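Long-range contacts in holo-[acyl-carrier-protein] synthase (Thermotoga maritima, PDB 5XUM), which belongs to the AcpS branch of the 4'-phosphopantetheinyl transferase superfamily and assembles here as a trimer of identical subunits: residues D8-E13 with R99-L104; Y90-L95 with V106-K111; I114-D119 with C157-Y162. All blocks are in the same frame, centred on the assembly; numbering follows the deposited sequence.

Contact 1 (D8-E13 with R99-L104)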
# COMPACT_ATOMS: atom_id res chain seq x y z
N ASP A 8 -7.83 0.33 -10.02
CA ASP A 8 -8.74 0.34 -11.17
C ASP A 8 -8.28 1.31 -12.24
O ASP A 8 -7.87 2.43 -11.94
CB ASP A 8 -10.18 0.66 -10.76
CG ASP A 8 -11.19 0.22 -11.81
OD1 ASP A 8 -11.98 1.07 -12.28
OD2 ASP A 8 -11.20 -0.98 -12.17
N VAL A 9 -8.35 0.87 -13.50
CA VAL A 9 -8.01 1.71 -14.65
C VAL A 9 -9.20 1.78 -15.61
O VAL A 9 -9.82 0.76 -15.91
CB VAL A 9 -6.71 1.23 -15.36
CG1 VAL A 9 -6.87 -0.17 -15.95
CG2 VAL A 9 -6.25 2.22 -16.42
N LEU A 10 -9.53 2.98 -16.08
CA LEU A 10 -10.58 3.15 -17.08
C LEU A 10 -10.33 4.34 -18.00
O LEU A 10 -9.81 5.38 -17.57
CB LEU A 10 -11.98 3.21 -16.45
CG LEU A 10 -12.29 4.16 -15.29
CD1 LEU A 10 -12.53 5.57 -15.80
CD2 LEU A 10 -13.52 3.67 -14.53
N GLU A 11 -10.69 4.17 -19.27
CA GLU A 11 -10.59 5.25 -20.25
C GLU A 11 -11.73 6.23 -20.01
O GLU A 11 -12.91 5.85 -20.10
CB GLU A 11 -10.64 4.68 -21.68
CG GLU A 11 -10.12 5.64 -22.75
CD GLU A 11 -9.79 4.95 -24.06
OE1 GLU A 11 -10.25 3.81 -24.29
OE2 GLU A 11 -9.05 5.55 -24.88
N VAL A 12 -11.38 7.47 -19.69
CA VAL A 12 -12.35 8.52 -19.35
C VAL A 12 -13.39 8.72 -20.45
O VAL A 12 -14.59 8.76 -20.16
CB VAL A 12 -11.64 9.86 -19.02
CG1 VAL A 12 -12.65 11.00 -18.91
CG2 VAL A 12 -10.84 9.74 -17.74
N GLU A 13 -12.93 8.82 -21.69
CA GLU A 13 -13.79 9.11 -22.85
C GLU A 13 -14.92 8.10 -23.05
O GLU A 13 -15.99 8.46 -23.54
CB GLU A 13 -12.95 9.22 -24.13
CG GLU A 13 -13.62 10.01 -25.25
CD GLU A 13 -12.88 9.89 -26.57
OE1 GLU A 13 -12.53 10.95 -27.15
OE2 GLU A 13 -12.65 8.76 -27.04
N ARG A 99 -6.36 11.09 -19.65
CA ARG A 99 -7.07 10.26 -20.64
C ARG A 99 -7.57 8.94 -20.03
O ARG A 99 -8.71 8.54 -20.26
CB ARG A 99 -6.24 9.99 -21.91
CG ARG A 99 -5.96 11.23 -22.75
CD ARG A 99 -5.99 10.94 -24.24
NE ARG A 99 -5.03 9.91 -24.65
CZ ARG A 99 -5.37 8.67 -25.02
NH1 ARG A 99 -6.64 8.29 -25.04
NH2 ARG A 99 -4.42 7.81 -25.37
N PHE A 100 -6.70 8.28 -19.28
CA PHE A 100 -7.09 7.13 -18.48
C PHE A 100 -7.09 7.53 -17.01
O PHE A 100 -6.18 8.22 -16.55
CB PHE A 100 -6.13 5.96 -18.70
CG PHE A 100 -6.29 5.28 -20.03
CD1 PHE A 100 -7.08 4.14 -20.15
CD2 PHE A 100 -5.64 5.76 -21.16
CE1 PHE A 100 -7.23 3.51 -21.38
CE2 PHE A 100 -5.79 5.13 -22.39
CZ PHE A 100 -6.58 4.00 -22.50
N ALA A 101 -8.12 7.12 -16.28
CA ALA A 101 -8.18 7.34 -14.84
C ALA A 101 -7.62 6.13 -14.11
O ALA A 101 -7.92 4.99 -14.48
CB ALA A 101 -9.61 7.62 -14.40
N VAL A 102 -6.79 6.36 -13.10
CA VAL A 102 -6.27 5.29 -12.25
C VAL A 102 -6.57 5.61 -10.78
O VAL A 102 -6.19 6.67 -10.27
CB VAL A 102 -4.76 5.02 -12.46
CG1 VAL A 102 -4.27 3.89 -11.55
CG2 VAL A 102 -4.47 4.66 -13.91
N ALA A 103 -7.26 4.68 -10.11
CA ALA A 103 -7.61 4.85 -8.70
C ALA A 103 -6.95 3.78 -7.84
O ALA A 103 -6.84 2.62 -8.25
CB ALA A 103 -9.11 4.82 -8.52
N LEU A 104 -6.53 4.19 -6.65
CA LEU A 104 -5.87 3.32 -5.69
C LEU A 104 -6.59 3.39 -4.34
O LEU A 104 -6.87 4.48 -3.85
CB LEU A 104 -4.41 3.75 -5.52
CG LEU A 104 -3.59 3.15 -4.37
CD1 LEU A 104 -3.25 1.70 -4.65
CD2 LEU A 104 -2.32 3.96 -4.15
O HOH W 1 -10.23 9.04 -22.47
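Glu11 lies across the ring of Phe100 where strands 8-11 and 100-104 run antiparallel. Its CG, anti to the backbone N (chi1 -162°), sits over one ring face, offset toward the rim, 4.1 Å from the centroid, a CH-pi contact; the carboxylate follows with its plane 16° from the ring's. On the same face of the sheet Val9 CG2 meets Val102 CG2 at 3.9 Å. This is the tight part: the paired backbones are closed by two-way bonds between Asp8 and Ala103 and between Leu10 and Ala101, the shortest from Ala101 N to Leu10 O at 2.7 Å. Within the chain, strand 2-11 is outermost and 100-108 central in a three-stranded antiparallel sheet of the 4'-phosphopantetheinyl transferase fold; Leu10 and Ala103 face helix 38-56. Phe100 meets Phe100 of both neighbouring subunits edge-to-face, placing the contact at the trimer interface. Asp8 OD2 forms a salt bridge with Lys54 and a hydrogen bond with a glycerol, probably from the crystallisation liquor. Toward solvent the grip slackens. Val12 N still reaches Arg99 O at 2.9 Å, and a water links that oxygen to Glu13 N. Glu11 OE2 and Arg99 NH1 make a long salt bridge of 3.7 Å, while Glu11 OE1 pairs with Arg14.

Contact 2 (Y90-L95 with V106-K111); sequences YAHVSL and VLEKRK
The beta hairpin of strands 90-97 and 100-108 carries, near its open end, a polar cluster: Tyr90, His92 and Glu108 share one face of the sheet and Arg110, just past the strand, folds back on to them. Glu108 OE1 is the hub. His92 NE2 donates to it at 2.7 Å, with OE1 lying in the imidazole plane and the N-H...O angle 167°. Arg110 NE forms a salt bridge to the same oxygen at 3.1 Å. The two donors stand one on each side of the carboxylate plane and both well out of it, and so clasp one oxygen between them; such a double grip would be expected to stabilise the negative charge. Beside this, the Arg110 guanidinium lies flat on Tyr90, CZ 3.7 Å from the ring centroid and the planes 14° apart, a stacked cation-pi pair. The chain, extended from CG to NE, lays CD over the same ring as a CH-pi donor. Underneath, paired backbone bonds join Tyr90 to Glu108 and His92 to Val106. On the other face of the sheet Ala91 CB packs against Leu107 CD2 at 3.8 Å, and Leu107 also touches helix 38-56. The polar face looks into the trimer interface: Ile2 of the third subunit donates its backbone N-H to Glu108 OE2 and accepts from Arg110 NH2 through its carbonyl, while Val5 of that subunit packs on His92. At the edge of the imidazole, near its plane, Arg110 NH2 comes within 3.7 Å of His92 CE1.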
# COMPACT_ATOMS: atom_id res chain seq x y z
N TYR A 90 -9.02 2.74 8.50
CA TYR A 90 -8.34 3.66 7.59
C TYR A 90 -8.50 3.23 6.14
O TYR A 90 -8.32 2.06 5.79
CB TYR A 90 -6.86 3.81 7.97
CG TYR A 90 -6.64 4.81 9.08
CD1 TYR A 90 -6.26 6.12 8.80
CD2 TYR A 90 -6.83 4.44 10.41
CE1 TYR A 90 -6.08 7.04 9.82
CE2 TYR A 90 -6.65 5.36 11.44
CZ TYR A 90 -6.27 6.65 11.14
OH TYR A 90 -6.09 7.56 12.15
N ALA A 91 -8.87 4.20 5.31
CA ALA A 91 -8.89 4.01 3.87
C ALA A 91 -7.97 5.06 3.26
O ALA A 91 -8.25 6.25 3.30
CB ALA A 91 -10.30 4.15 3.32
N HIS A 92 -6.85 4.59 2.73
CA HIS A 92 -5.89 5.46 2.06
C HIS A 92 -6.17 5.39 0.60
O HIS A 92 -6.04 4.32 -0.03
CB HIS A 92 -4.47 5.04 2.40
CG HIS A 92 -4.18 5.03 3.89
ND1 HIS A 92 -3.94 6.15 4.59
CD2 HIS A 92 -4.11 3.97 4.80
CE1 HIS A 92 -3.72 5.84 5.88
NE2 HIS A 92 -3.83 4.51 6.01
N VAL A 93 -6.59 6.51 0.03
CA VAL A 93 -7.06 6.54 -1.35
C VAL A 93 -6.31 7.59 -2.19
O VAL A 93 -5.85 8.61 -1.67
CB VAL A 93 -8.60 6.73 -1.46
CG1 VAL A 93 -9.34 5.71 -0.59
CG2 VAL A 93 -9.02 8.14 -1.08
N SER A 94 -6.18 7.30 -3.48
CA SER A 94 -5.59 8.25 -4.42
C SER A 94 -6.21 8.06 -5.79
O SER A 94 -6.61 6.95 -6.16
CB SER A 94 -4.07 8.09 -4.49
OG SER A 94 -3.49 9.16 -5.21
N LEU A 95 -6.29 9.16 -6.54
CA LEU A 95 -6.86 9.17 -7.88
C LEU A 95 -6.03 10.07 -8.79
O LEU A 95 -5.64 11.17 -8.40
CB LEU A 95 -8.32 9.65 -7.85
CG LEU A 95 -9.00 9.96 -9.19
CD1 LEU A 95 -9.35 8.68 -9.95
CD2 LEU A 95 -10.23 10.83 -8.97
N VAL A 106 -6.20 1.60 -0.45
CA VAL A 106 -5.53 0.72 0.51
C VAL A 106 -6.28 0.77 1.84
O VAL A 106 -6.39 1.84 2.46
CB VAL A 106 -4.04 1.09 0.70
CG1 VAL A 106 -3.40 0.21 1.78
CG2 VAL A 106 -3.26 0.95 -0.61
N LEU A 107 -6.81 -0.37 2.25
CA LEU A 107 -7.56 -0.46 3.50
C LEU A 107 -6.65 -0.95 4.63
O LEU A 107 -5.92 -1.93 4.47
CB LEU A 107 -8.80 -1.34 3.34
CG LEU A 107 -9.80 -0.95 2.24
CD1 LEU A 107 -10.94 -1.95 2.18
CD2 LEU A 107 -10.34 0.46 2.43
N GLU A 108 -6.71 -0.26 5.76
CA GLU A 108 -5.82 -0.52 6.89
C GLU A 108 -6.61 -0.61 8.19
O GLU A 108 -7.56 0.14 8.41
CB GLU A 108 -4.77 0.60 6.98
CG GLU A 108 -3.76 0.46 8.13
CD GLU A 108 -2.86 1.68 8.28
OE1 GLU A 108 -3.34 2.83 8.12
OE2 GLU A 108 -1.66 1.48 8.59
N LYS A 109 -6.20 -1.55 9.05
CA LYS A 109 -6.70 -1.60 10.42
C LYS A 109 -5.57 -1.18 11.36
O LYS A 109 -4.57 -1.90 11.51
CB LYS A 109 -7.25 -2.99 10.77
CG LYS A 109 -7.53 -3.23 12.26
CD LYS A 109 -8.55 -2.26 12.83
CE LYS A 109 -8.73 -2.47 14.33
NZ LYS A 109 -9.35 -1.28 14.97
N ARG A 110 -5.72 -0.01 11.96
CA ARG A 110 -4.78 0.46 12.97
C ARG A 110 -5.33 0.15 14.35
O ARG A 110 -6.54 0.23 14.58
CB ARG A 110 -4.56 1.96 12.87
CG ARG A 110 -3.75 2.42 11.67
CD ARG A 110 -3.36 3.88 11.86
NE ARG A 110 -2.97 4.54 10.62
CZ ARG A 110 -2.79 5.85 10.50
NH1 ARG A 110 -2.97 6.65 11.54
NH2 ARG A 110 -2.43 6.36 9.33
N LYS A 111 -4.44 -0.20 15.27
CA LYS A 111 -4.77 -0.31 16.69
C LYS A 111 -5.25 1.06 17.16
O LYS A 111 -4.57 2.07 16.94
CB LYS A 111 -3.54 -0.77 17.48
CG LYS A 111 -3.72 -0.80 19.00
CD LYS A 111 -2.39 -1.07 19.69
CE LYS A 111 -2.45 -0.82 21.19
NZ LYS A 111 -3.22 -1.88 21.92

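Contact 3 (I114-D119 with C157-Y162)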
# COMPACT_ATOMS: atom_id res chain seq x y z
N ILE A 114 -9.95 5.25 17.24
CA ILE A 114 -11.40 5.37 17.26
C ILE A 114 -11.76 6.22 18.48
O ILE A 114 -11.48 5.83 19.62
CB ILE A 114 -12.07 3.98 17.31
CG1 ILE A 114 -11.78 3.21 16.01
CG2 ILE A 114 -13.57 4.11 17.52
CD1 ILE A 114 -11.72 1.71 16.18
N ILE A 115 -12.34 7.39 18.23
CA ILE A 115 -12.63 8.36 19.29
C ILE A 115 -14.11 8.34 19.66
O ILE A 115 -14.98 8.47 18.79
CB ILE A 115 -12.18 9.79 18.91
CG1 ILE A 115 -10.77 9.80 18.29
CG2 ILE A 115 -12.28 10.74 20.11
CD1 ILE A 115 -9.65 9.30 19.18
N VAL A 116 -14.38 8.16 20.95
CA VAL A 116 -15.74 8.05 21.48
C VAL A 116 -15.91 8.95 22.70
O VAL A 116 -15.06 8.96 23.60
CB VAL A 116 -16.09 6.59 21.86
CG1 VAL A 116 -17.45 6.50 22.53
CG2 VAL A 116 -16.05 5.68 20.64
N GLU A 117 -17.01 9.70 22.74
CA GLU A 117 -17.34 10.54 23.90
C GLU A 117 -18.43 9.89 24.74
O GLU A 117 -19.48 9.50 24.22
CB GLU A 117 -17.76 11.94 23.45
CG GLU A 117 -18.02 12.94 24.57
CD GLU A 117 -16.75 13.43 25.26
OE1 GLU A 117 -16.40 14.61 25.07
OE2 GLU A 117 -16.10 12.64 25.98
N GLY A 118 -18.18 9.77 26.04
CA GLY A 118 -19.15 9.19 26.98
C GLY A 118 -18.58 8.88 28.35
O GLY A 118 -17.47 9.29 28.69
N ASP A 119 -19.36 8.14 29.14
CA ASP A 119 -18.97 7.75 30.50
C ASP A 119 -17.80 6.78 30.50
O ASP A 119 -17.84 5.76 29.80
CB ASP A 119 -20.17 7.15 31.25
CG ASP A 119 -19.80 6.65 32.64
OD1 ASP A 119 -19.30 7.46 33.46
OD2 ASP A 119 -20.03 5.46 32.92
N CYS A 157 -23.66 7.87 24.84
CA CYS A 157 -22.35 7.90 24.19
C CYS A 157 -22.43 8.29 22.72
O CYS A 157 -23.47 8.14 22.08
CB CYS A 157 -21.65 6.55 24.35
SG CYS A 157 -21.08 6.19 26.02
N ARG A 158 -21.31 8.79 22.19
CA ARG A 158 -21.25 9.29 20.82
C ARG A 158 -19.93 8.90 20.14
O ARG A 158 -18.86 9.05 20.73
CB ARG A 158 -21.44 10.81 20.82
CG ARG A 158 -21.65 11.43 19.44
CD ARG A 158 -21.97 12.91 19.54
NE ARG A 158 -20.88 13.70 20.11
CZ ARG A 158 -19.90 14.26 19.42
NH1 ARG A 158 -19.84 14.13 18.10
NH2 ARG A 158 -18.95 14.95 20.04
N LEU A 159 -20.03 8.41 18.91
CA LEU A 159 -18.85 8.16 18.09
C LEU A 159 -18.36 9.48 17.48
O LEU A 159 -19.08 10.11 16.71
CB LEU A 159 -19.15 7.13 16.99
CG LEU A 159 -18.10 6.88 15.90
CD1 LEU A 159 -16.79 6.34 16.46
CD2 LEU A 159 -18.65 5.92 14.85
N VAL A 160 -17.15 9.88 17.85
CA VAL A 160 -16.58 11.15 17.40
C VAL A 160 -15.82 10.97 16.08
O VAL A 160 -16.10 11.66 15.10
CB VAL A 160 -15.66 11.79 18.47
CG1 VAL A 160 -15.13 13.13 17.99
CG2 VAL A 160 -16.41 11.96 19.79
N ARG A 161 -14.88 10.04 16.07
CA ARG A 161 -14.08 9.75 14.88
C ARG A 161 -13.78 8.26 14.77
O ARG A 161 -13.44 7.62 15.77
CB ARG A 161 -12.78 10.57 14.90
CG ARG A 161 -12.00 10.53 13.59
CD ARG A 161 -10.77 11.44 13.62
NE ARG A 161 -9.89 11.18 14.76
CZ ARG A 161 -8.95 10.23 14.80
NH1 ARG A 161 -8.76 9.41 13.78
NH2 ARG A 161 -8.21 10.09 15.89
N TYR A 162 -13.91 7.73 13.57
CA TYR A 162 -13.56 6.35 13.27
C TYR A 162 -12.40 6.34 12.27
O TYR A 162 -12.63 6.30 11.06
CB TYR A 162 -14.77 5.61 12.70
CG TYR A 162 -14.68 4.10 12.75
CD1 TYR A 162 -15.21 3.39 13.82
CD2 TYR A 162 -14.08 3.39 11.71
CE1 TYR A 162 -15.14 2.00 13.86
CE2 TYR A 162 -14.01 2.00 11.74
CZ TYR A 162 -14.54 1.32 12.82
OH TYR A 162 -14.47 -0.05 12.87
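Tyr162 receives Ile114 on one face of its ring, where CG1 stands 4.0 Å above the plane, offset toward the rim; the two side chains lie side by side and point the same way. The guanidinium of Arg158 has Val160 CG2 of its own strand over one face, and that of Arg161 lies obliquely against Ile115, its NH2 3.5 Å from CG1. These groups hang on strands 114-117 and 158-162, an antiparallel pair interrupted by a classic beta bulge and forming one side of a four-stranded antiparallel sheet. Val160 and Arg161 together face Ile115, whose carbonyl oxygen takes both their N-H groups from the same face of its plane, Val160 N at 2.8 Å and Arg161 N at 3.1 Å. The bulge shifts the register by one residue, after which Val116 pairs with Leu159 and Glu117 with Arg158. Ile114, Val116, Leu159 and Tyr162 share one face, largely buried: Leu159 CD1 reaches Ile114 CG2 at 4.1 Å, and helix 145-154 lays Leu148 on Ile114 and Leu152 on Val116. Tyr162 OH bonds to the carbonyl of Leu143. On the other face the charged ends turn elsewhere, Glu117 OE2 to Arg132 in a salt bridge and Arg161 NH1 to the carbonyl of Gly163. Asp119 is the N-cap of helix 120-126, its OD2 accepting from Phe122 N. At this end of the pair Cys157 SG, anti to its carbonyl carbon (chi1 -71°), rests 3.7 Å from Gly118 CA.

How the contacts relate
Contacts 1 and 2 occupy the same three-stranded sheet and share strand 100-108, which pairs with strand 2-11 in one and with strand 90-97 in the other. Their centres are about 20 Å apart, their segments cross along the chain, and Leu104 N probably bonds Ser94 O between them. Both touch the third subunit, so this sheet serves fold and trimer together. Contact 3 follows in series, in a separate four-stranded sheet that no other chain touches at this point. Its centre lies about 20 Å from that of contact 2 and about 37 Å from that of contact 1, beyond the chain's centre. Contact 2 therefore sits at the junction, where Tyr90 packs against Arg161 and Lys109 against Ile114.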